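Local structure of Myo-inositol-1-phosphate synthase-related protein (Thermotoga maritima MSB8, 3CIN) at residues 175-178 / 179-183; 200-203 / 204-207; 354-357 / 358-362. The protein is related to myo-inositol-1-phosphate synthases, binds nicotinamide-adenine-dinucleotide in a Rossmann-type domain and also holds a magnesium ion. All blocks are in the same frame, centred on the assembly; numbering follows the deposited sequence.

Contact 1. Residues 175-178 / 179-183. With NAD (nicotinamide-adenine-dinucleotide), chain F.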
loop_
_atom_site.group_PDB
_atom_site.type_symbol
_atom_site.label_atom_id
_atom_site.label_comp_id
_atom_site.label_asym_id
_atom_site.label_seq_id
_atom_site.Cartn_x
_atom_site.Cartn_y
_atom_site.Cartn_z
ATOM N N TYR A 175 -20.495 -31.072 19.027
ATOM C CA TYR A 175 -20.485 -31.753 17.717
ATOM C C TYR A 175 -19.308 -32.729 17.497
ATOM O O TYR A 175 -19.525 -33.827 16.973
ATOM C CB TYR A 175 -20.528 -30.767 16.588
ATOM C CG TYR A 175 -21.792 -29.989 16.404
ATOM C CD1 TYR A 175 -23.054 -30.593 16.404
ATOM C CD2 TYR A 175 -21.743 -28.614 16.147
ATOM C CE1 TYR A 175 -24.188 -29.866 16.149
ATOM C CE2 TYR A 175 -22.889 -27.891 15.886
ATOM C CZ TYR A 175 -24.123 -28.522 15.905
ATOM O OH TYR A 175 -25.277 -27.774 15.704
ATOM N N ALA A 176 -18.092 -32.345 17.883
ATOM C CA ALA A 176 -16.938 -33.232 17.802
ATOM C C ALA A 176 -17.088 -34.501 18.704
ATOM O O ALA A 176 -16.652 -35.601 18.357
ATOM C CB ALA A 176 -15.641 -32.467 18.176
ATOM N N TYR A 177 -17.640 -34.295 19.886
ATOM C CA TYR A 177 -17.994 -35.384 20.770
ATOM C C TYR A 177 -18.987 -36.321 20.075
ATOM O O TYR A 177 -18.746 -37.541 20.027
ATOM C CB TYR A 177 -18.529 -34.831 22.075
ATOM C CG TYR A 177 -18.887 -35.866 23.095
ATOM C CD1 TYR A 177 -17.968 -36.344 24.000
ATOM C CD2 TYR A 177 -20.188 -36.358 23.155
ATOM C CE1 TYR A 177 -18.326 -37.272 24.931
ATOM C CE2 TYR A 177 -20.534 -37.304 24.044
ATOM C CZ TYR A 177 -19.620 -37.740 24.955
ATOM O OH TYR A 177 -20.008 -38.667 25.887
ATOM N N ALA A 178 -20.100 -35.780 19.604
ATOM C CA ALA A 178 -21.040 -36.554 18.800
ATOM C C ALA A 178 -20.387 -37.278 17.598
ATOM O O ALA A 178 -20.724 -38.437 17.312
ATOM C CB ALA A 178 -22.199 -35.673 18.317
ATOM N N ALA A 179 -19.441 -36.621 16.933
ATOM C CA ALA A 179 -18.742 -37.197 15.792
ATOM C C ALA A 179 -17.968 -38.442 16.208
ATOM O O ALA A 179 -17.921 -39.413 15.431
ATOM C CB ALA A 179 -17.856 -36.163 15.051
ATOM N N ALA A 180 -17.352 -38.441 17.404
ATOM C CA ALA A 180 -16.607 -39.611 17.880
ATOM C C ALA A 180 -17.587 -40.737 18.146
ATOM O O ALA A 180 -17.323 -41.892 17.808
ATOM C CB ALA A 180 -15.821 -39.317 19.154
ATOM N N LEU A 181 -18.728 -40.415 18.771
ATOM C CA LEU A 181 -19.706 -41.478 19.086
ATOM C C LEU A 181 -20.255 -42.060 17.784
ATOM O O LEU A 181 -20.394 -43.301 17.648
ATOM C CB LEU A 181 -20.832 -40.978 19.995
ATOM C CG LEU A 181 -20.493 -40.946 21.489
ATOM C CD1 LEU A 181 -19.272 -40.212 21.852
ATOM C CD2 LEU A 181 -21.650 -40.386 22.300
ATOM N N TYR A 182 -20.528 -41.179 16.834
ATOM C CA TYR A 182 -20.983 -41.579 15.505
ATOM C C TYR A 182 -19.951 -42.449 14.799
ATOM O O TYR A 182 -20.269 -43.528 14.258
ATOM C CB TYR A 182 -21.336 -40.351 14.691
ATOM C CG TYR A 182 -21.471 -40.657 13.202
ATOM C CD1 TYR A 182 -22.552 -41.401 12.699
ATOM C CD2 TYR A 182 -20.502 -40.244 12.289
ATOM C CE1 TYR A 182 -22.659 -41.684 11.378
ATOM C CE2 TYR A 182 -20.626 -40.513 10.933
ATOM C CZ TYR A 182 -21.693 -41.242 10.479
ATOM O OH TYR A 182 -21.809 -41.543 9.121
ATOM N N ALA A 183 -18.695 -42.017 14.826
ATOM C CA ALA A 183 -17.584 -42.760 14.214
ATOM C C ALA A 183 -17.463 -44.143 14.764
ATOM O O ALA A 183 -17.241 -45.129 14.006
ATOM C CB ALA A 183 -16.240 -41.997 14.388
HETATM P PA NAD F . -21.510 -17.388 8.804
HETATM O O1A NAD F . -21.888 -16.863 7.445
HETATM O O2A NAD F . -22.123 -16.578 9.905
HETATM O O5B NAD F . -22.120 -18.831 8.882
HETATM C C5B NAD F . -22.185 -19.528 10.124
HETATM C C4B NAD F . -23.407 -20.428 10.071
HETATM O O4B NAD F . -23.378 -21.307 11.184
HETATM C C3B NAD F . -24.745 -19.700 10.116
HETATM O O3B NAD F . -25.654 -20.236 9.169
HETATM C C2B NAD F . -25.242 -19.955 11.533
HETATM O O2B NAD F . -26.628 -19.785 11.654
HETATM C C1B NAD F . -24.709 -21.352 11.758
HETATM N N9A NAD F . -24.576 -21.758 13.160
HETATM C C8A NAD F . -24.128 -20.929 14.184
HETATM N N7A NAD F . -24.013 -21.720 15.305
HETATM C C5A NAD F . -24.402 -22.993 14.967
HETATM C C6A NAD F . -24.572 -24.157 15.721
HETATM N N6A NAD F . -24.250 -24.233 17.051
HETATM N N1A NAD F . -24.950 -25.298 15.041
HETATM C C2A NAD F . -25.225 -25.250 13.686
HETATM N N3A NAD F . -25.140 -24.090 12.944
HETATM C C4A NAD F . -24.736 -22.989 13.611
HETATM O O3 NAD F . -19.946 -17.489 8.956
HETATM P PN NAD F . -18.933 -17.929 7.829
HETATM O O1N NAD F . -18.308 -16.695 7.269
HETATM O O2N NAD F . -19.526 -18.996 6.971
HETATM O O5D NAD F . -17.778 -18.583 8.710
HETATM C C5D NAD F . -17.964 -19.852 9.293
HETATM C C4D NAD F . -16.856 -20.171 10.290
HETATM O O4D NAD F . -15.656 -20.331 9.584
HETATM C C3D NAD F . -16.614 -19.133 11.375
HETATM O O3D NAD F . -16.279 -19.796 12.622
HETATM C C2D NAD F . -15.362 -18.440 10.861
HETATM O O2D NAD F . -14.577 -17.892 11.924
HETATM C C1D NAD F . -14.643 -19.617 10.241
HETATM N N1N NAD F . -13.621 -19.216 9.277
HETATM C C2N NAD F . -13.967 -18.512 8.196
HETATM C C3N NAD F . -12.903 -18.205 7.306
HETATM C C7N NAD F . -13.268 -17.666 5.999
HETATM O O7N NAD F . -14.596 -17.405 5.806
HETATM N N7N NAD F . -12.323 -17.464 5.067
HETATM C C4N NAD F . -11.597 -18.583 7.545
HETATM C C5N NAD F . -11.277 -19.289 8.668
HETATM C C6N NAD F . -12.335 -19.618 9.528
#
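Residues 175-178 and 179-183 are successive turns of one alpha-helix, joined by i-to-i+4 bonds from Ala179 N to Tyr175 O (2.8 Å), from Ala180 to Ala176, from Leu181 to Tyr177 and from Tyr182 N to Ala178 O (2.8 Å). Leu181 packs against one face of the Tyr177 ring. Its CD1 sits over that face, 4.0 Å from the ring centroid and set toward the rim, a CH-pi contact, while Leu181 CD2 reaches Tyr177 CE2 at 3.7 Å. The tyrosine ring stands where Leu181 can meet it because CG is anti to the backbone N (chi1 -178°). The helix, 171-186, packs beside the parallel sheet of the Rossmann-type domain: Ala176 and Ala179 rest on Phe191 of strand 189-193, and Ala178 meets Trp131 of helix 120-134, the small methyls letting these neighbours come close to the backbone. Toward the cofactor, the hydroxyl of Tyr175 donates to N1A of the NAD adenine at 2.6 Å. N1A lies in the plane of the phenol ring, at its edge, so the ring addresses the rim of the base and does not stack on it. The same hydroxyl is also hydrogen-bonded to Val99 N, so two partners hold the end of the phenol. About two turns on, Tyr182 OH bonds to Pro136 O.

Contact 2. Residues 200-203 / 204-207; sequences ANDP and AFVE. With MG (magnesium ion), chain E.
The ring of Phe205 is met at its edge by the carboxylate of Asp202, whose CG lies in the ring plane; Asp202 OD2 is 3.6 Å from Phe205 CD2, and the two flat groups are turned 74° against each other. Ile199, Leu157 of helix 154-162, and Gln173 and Ala176 of helix 171-186 also pack on the side chain. Asp202 is the N-cap of helix 203-211. With CG anti to its own N (chi1 -174°), the carboxylate turns back over the first turn, and OD1 accepts from Ala204 N at 3.0 Å, met from above the carboxylate plane. Asp202 O takes two more amides, Phe205 N at 2.9 Å and Val206 N at 3.2 Å, the latter in the carbonyl plane. Just before the cap, Asn201 turns its OD1 to the magnesium ion at 2.5 Å; Pro366 O, Pro368 O, Glu371 O and two waters complete the site, while Asn201 ND2 bonds to Asp219 OD2 and Asn365 O. The buried carboxylate of Asp202 also receives Gly152 N on OD1 and Phe151 N on OD2, so three backbone amides and the positive end of the helix dipole probably favour its charged form.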
loop_
_atom_site.group_PDB
_atom_site.type_symbol
_atom_site.label_atom_id
_atom_site.label_comp_id
_atom_site.label_asym_id
_atom_site.label_seq_id
_atom_site.Cartn_x
_atom_site.Cartn_y
_atom_site.Cartn_z
ATOM N N ALA A 200 -8.564 -30.334 17.119
ATOM C CA ALA A 200 -7.255 -30.940 16.832
ATOM C C ALA A 200 -6.164 -30.589 17.857
ATOM O O ALA A 200 -5.298 -31.386 18.170
ATOM C CB ALA A 200 -6.794 -30.653 15.397
ATOM N N ASN A 201 -6.265 -29.379 18.430
ATOM C CA ASN A 201 -5.318 -28.880 19.428
ATOM C C ASN A 201 -5.735 -29.064 20.882
ATOM O O ASN A 201 -5.097 -28.568 21.800
ATOM C CB ASN A 201 -5.039 -27.388 19.144
ATOM C CG ASN A 201 -4.210 -27.219 17.942
ATOM O OD1 ASN A 201 -2.978 -27.399 17.984
ATOM N ND2 ASN A 201 -4.853 -26.878 16.833
ATOM N N ASP A 202 -6.787 -29.847 21.108
ATOM C CA ASP A 202 -7.226 -30.183 22.474
ATOM C C ASP A 202 -6.989 -31.666 22.647
ATOM O O ASP A 202 -7.629 -32.464 22.024
ATOM C CB ASP A 202 -8.694 -29.856 22.672
ATOM C CG ASP A 202 -9.202 -30.055 24.167
ATOM O OD1 ASP A 202 -8.516 -30.740 24.977
ATOM O OD2 ASP A 202 -10.320 -29.527 24.477
ATOM N N PRO A 203 -5.974 -32.020 23.424
ATOM C CA PRO A 203 -5.694 -33.432 23.609
ATOM C C PRO A 203 -6.879 -34.267 24.083
ATOM O O PRO A 203 -6.938 -35.484 23.813
ATOM C CB PRO A 203 -4.593 -33.424 24.651
ATOM C CG PRO A 203 -3.884 -32.150 24.399
ATOM C CD PRO A 203 -4.972 -31.169 24.083
ATOM N N ALA A 204 -7.863 -33.649 24.749
ATOM C CA ALA A 204 -9.060 -34.401 25.147
ATOM C C ALA A 204 -9.763 -34.968 23.931
ATOM O O ALA A 204 -10.213 -36.125 23.945
ATOM C CB ALA A 204 -9.998 -33.531 25.895
ATOM N N PHE A 205 -9.872 -34.172 22.880
ATOM C CA PHE A 205 -10.586 -34.570 21.681
ATOM C C PHE A 205 -9.718 -35.487 20.804
ATOM O O PHE A 205 -10.233 -36.382 20.120
ATOM C CB PHE A 205 -11.101 -33.364 20.910
ATOM C CG PHE A 205 -12.331 -32.750 21.509
ATOM C CD1 PHE A 205 -13.589 -33.227 21.188
ATOM C CD2 PHE A 205 -12.254 -31.638 22.375
ATOM C CE1 PHE A 205 -14.677 -32.599 21.689
ATOM C CE2 PHE A 205 -13.377 -31.027 22.841
ATOM C CZ PHE A 205 -14.564 -31.542 22.557
ATOM N N VAL A 206 -8.403 -35.258 20.789
ATOM C CA VAL A 206 -7.508 -36.107 19.983
ATOM C C VAL A 206 -7.560 -37.539 20.563
ATOM O O VAL A 206 -7.685 -38.510 19.813
ATOM C CB VAL A 206 -6.073 -35.589 19.900
ATOM C CG1 VAL A 206 -5.181 -36.531 19.119
ATOM C CG2 VAL A 206 -6.093 -34.194 19.244
ATOM N N GLU A 207 -7.522 -37.648 21.878
ATOM C CA GLU A 207 -7.634 -38.966 22.520
ATOM C C GLU A 207 -9.002 -39.622 22.309
ATOM O O GLU A 207 -9.080 -40.816 22.005
ATOM C CB GLU A 207 -7.401 -38.880 24.024
ATOM C CG GLU A 207 -7.404 -40.253 24.680
ATOM C CD GLU A 207 -6.898 -40.207 26.113
ATOM O OE1 GLU A 207 -6.904 -39.102 26.716
ATOM O OE2 GLU A 207 -6.482 -41.274 26.625
HETATM MG MG MG E . -0.608 -27.249 17.185
HETATM O O HOH W 1 -0.660 -25.032 16.302
HETATM O O HOH W 2 -0.038 -26.039 19.089
#

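Contact 3. Residues 354-357 / 358-362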
loop_
_atom_site.group_PDB
_atom_site.type_symbol
_atom_site.label_atom_id
_atom_site.label_comp_id
_atom_site.label_asym_id
_atom_site.label_seq_id
_atom_site.Cartn_x
_atom_site.Cartn_y
_atom_site.Cartn_z
ATOM N N THR A 354 -5.383 -37.022 15.070
ATOM C CA THR A 354 -5.279 -35.860 14.123
ATOM C C THR A 354 -4.104 -36.083 13.182
ATOM O O THR A 354 -3.211 -36.893 13.475
ATOM C CB THR A 354 -5.265 -34.481 14.819
ATOM O OG1 THR A 354 -5.616 -33.468 13.862
ATOM C CG2 THR A 354 -3.975 -34.150 15.456
ATOM N N VAL A 355 -4.140 -35.461 12.015
ATOM C CA VAL A 355 -3.139 -35.730 10.967
ATOM C C VAL A 355 -2.350 -34.417 10.667
ATOM O O VAL A 355 -2.723 -33.624 9.828
ATOM C CB VAL A 355 -3.840 -36.280 9.690
ATOM C CG1 VAL A 355 -2.835 -36.622 8.595
ATOM C CG2 VAL A 355 -4.717 -37.517 10.055
ATOM N N TYR A 356 -1.187 -34.267 11.313
ATOM C CA TYR A 356 -0.387 -33.044 11.132
ATOM C C TYR A 356 0.015 -32.737 9.680
ATOM O O TYR A 356 -0.025 -31.604 9.292
ATOM C CB TYR A 356 0.845 -33.112 12.006
ATOM C CG TYR A 356 1.742 -31.921 11.888
ATOM C CD1 TYR A 356 1.336 -30.667 12.377
ATOM C CD2 TYR A 356 3.005 -32.024 11.326
ATOM C CE1 TYR A 356 2.217 -29.573 12.322
ATOM C CE2 TYR A 356 3.861 -30.932 11.221
ATOM C CZ TYR A 356 3.452 -29.708 11.716
ATOM O OH TYR A 356 4.305 -28.612 11.684
ATOM N N PRO A 357 0.406 -33.740 8.866
ATOM C CA PRO A 357 0.801 -33.435 7.470
ATOM C C PRO A 357 -0.289 -32.711 6.693
ATOM O O PRO A 357 0.030 -31.825 5.903
ATOM C CB PRO A 357 1.081 -34.823 6.880
ATOM C CG PRO A 357 1.552 -35.624 8.085
ATOM C CD PRO A 357 0.678 -35.162 9.208
ATOM N N VAL A 358 -1.544 -33.022 6.992
ATOM C CA VAL A 358 -2.681 -32.261 6.433
ATOM C C VAL A 358 -2.877 -30.906 7.124
ATOM O O VAL A 358 -2.966 -29.860 6.483
ATOM C CB VAL A 358 -3.953 -33.095 6.473
ATOM C CG1 VAL A 358 -5.193 -32.315 6.036
ATOM C CG2 VAL A 358 -3.813 -34.333 5.539
ATOM N N ASN A 359 -2.957 -30.916 8.450
ATOM C CA ASN A 359 -3.206 -29.709 9.218
ATOM C C ASN A 359 -2.165 -28.648 8.905
ATOM O O ASN A 359 -2.517 -27.480 8.815
ATOM C CB ASN A 359 -3.159 -29.979 10.728
ATOM C CG ASN A 359 -4.195 -30.992 11.163
ATOM O OD1 ASN A 359 -5.298 -31.078 10.565
ATOM N ND2 ASN A 359 -3.922 -31.608 12.326
ATOM N N ALA A 360 -0.909 -29.042 8.824
ATOM C CA ALA A 360 0.154 -28.037 8.645
ATOM C C ALA A 360 -0.007 -27.137 7.415
ATOM O O ALA A 360 0.466 -25.980 7.413
ATOM C CB ALA A 360 1.491 -28.717 8.624
ATOM N N PHE A 361 -0.598 -27.669 6.353
ATOM C CA PHE A 361 -0.814 -26.906 5.168
ATOM C C PHE A 361 -2.142 -26.161 5.209
ATOM O O PHE A 361 -2.232 -25.012 4.853
ATOM C CB PHE A 361 -0.800 -27.759 3.885
ATOM C CG PHE A 361 -1.003 -26.919 2.631
ATOM C CD1 PHE A 361 -0.012 -26.019 2.220
ATOM C CD2 PHE A 361 -2.189 -26.925 1.936
ATOM C CE1 PHE A 361 -0.237 -25.164 1.120
ATOM C CE2 PHE A 361 -2.393 -26.077 0.805
ATOM C CZ PHE A 361 -1.404 -25.214 0.418
ATOM N N TYR A 362 -3.206 -26.846 5.616
ATOM C CA TYR A 362 -4.541 -26.286 5.491
ATOM C C TYR A 362 -5.082 -25.402 6.635
ATOM O O TYR A 362 -6.108 -24.721 6.485
ATOM C CB TYR A 362 -5.535 -27.432 5.202
ATOM C CG TYR A 362 -5.377 -28.041 3.843
ATOM C CD1 TYR A 362 -5.987 -27.479 2.721
ATOM C CD2 TYR A 362 -4.646 -29.149 3.653
ATOM C CE1 TYR A 362 -5.858 -28.066 1.473
ATOM C CE2 TYR A 362 -4.496 -29.728 2.408
ATOM C CZ TYR A 362 -5.079 -29.179 1.307
ATOM O OH TYR A 362 -4.891 -29.793 0.087
#
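Asn359 ND2 donates to Thr354 OG1 at 2.9 Å along a nearly straight path (166°), the hydroxyl oxygen lying in the plane of the amide. Both polar groups have further partners: Thr354 OG1 bonds to Val216 O, Asn359 ND2 to Gly367 O, and Asn359 OD1 to Gly218 N. Placing the amide there depends on Asn359 CG lying beside its backbone N (chi1 -60°), which turns it back past the start of helix 356-362. Val355 is the N-cap, and its carbonyl oxygen accepts from Asn359 N at 3.0 Å and, weakly, from Val358 N. Ala360 N bonds to Tyr356 O at 2.8 Å, and the Ala360 methyl lies over one face of the Tyr356 ring, 4.0 Å from its centroid, as a CH-pi contact. The phenol is tied down by a bond from its OH to Lys372 O. On another side Val355 CG1 meets Val358 CG2 at 3.9 Å, and both valines pack on Trp386 and Phe217. Since Val216 O can only accept, Thr354 OG1 probably gives it its proton and takes the one from Asn359; with OD1 held by Gly218 N, the amide's orientation is settled, and polar bonds join helix 356-362 to strand 353-354 and to strand 214-217 with the residue that follows it.

The three contacts follow one another along the chain and lie along the parallel sheet of the Rossmann-type domain. Contact 1 is on helix 171-186, which leads into strand 189-193; contact 2 opens helix 203-211 after that strand; contact 3 joins edge strand 353-354 to helix 356-362. Centres of contacts 1 and 2 are 13 Å apart, and they touch where Ala176 CB meets Phe205 CE1 at 3.6 Å. Contacts 2 and 3, centres 14 Å apart, touch through Ala200 CB and Thr354 OG1 at 3.4 Å. The centres of contacts 1 and 3 are 20 Å apart, and the two do not touch. Contact 2, which itself supplies a magnesium ligand, touches both the helix that reaches the NAD adenine and the strand-helix junction of contact 3.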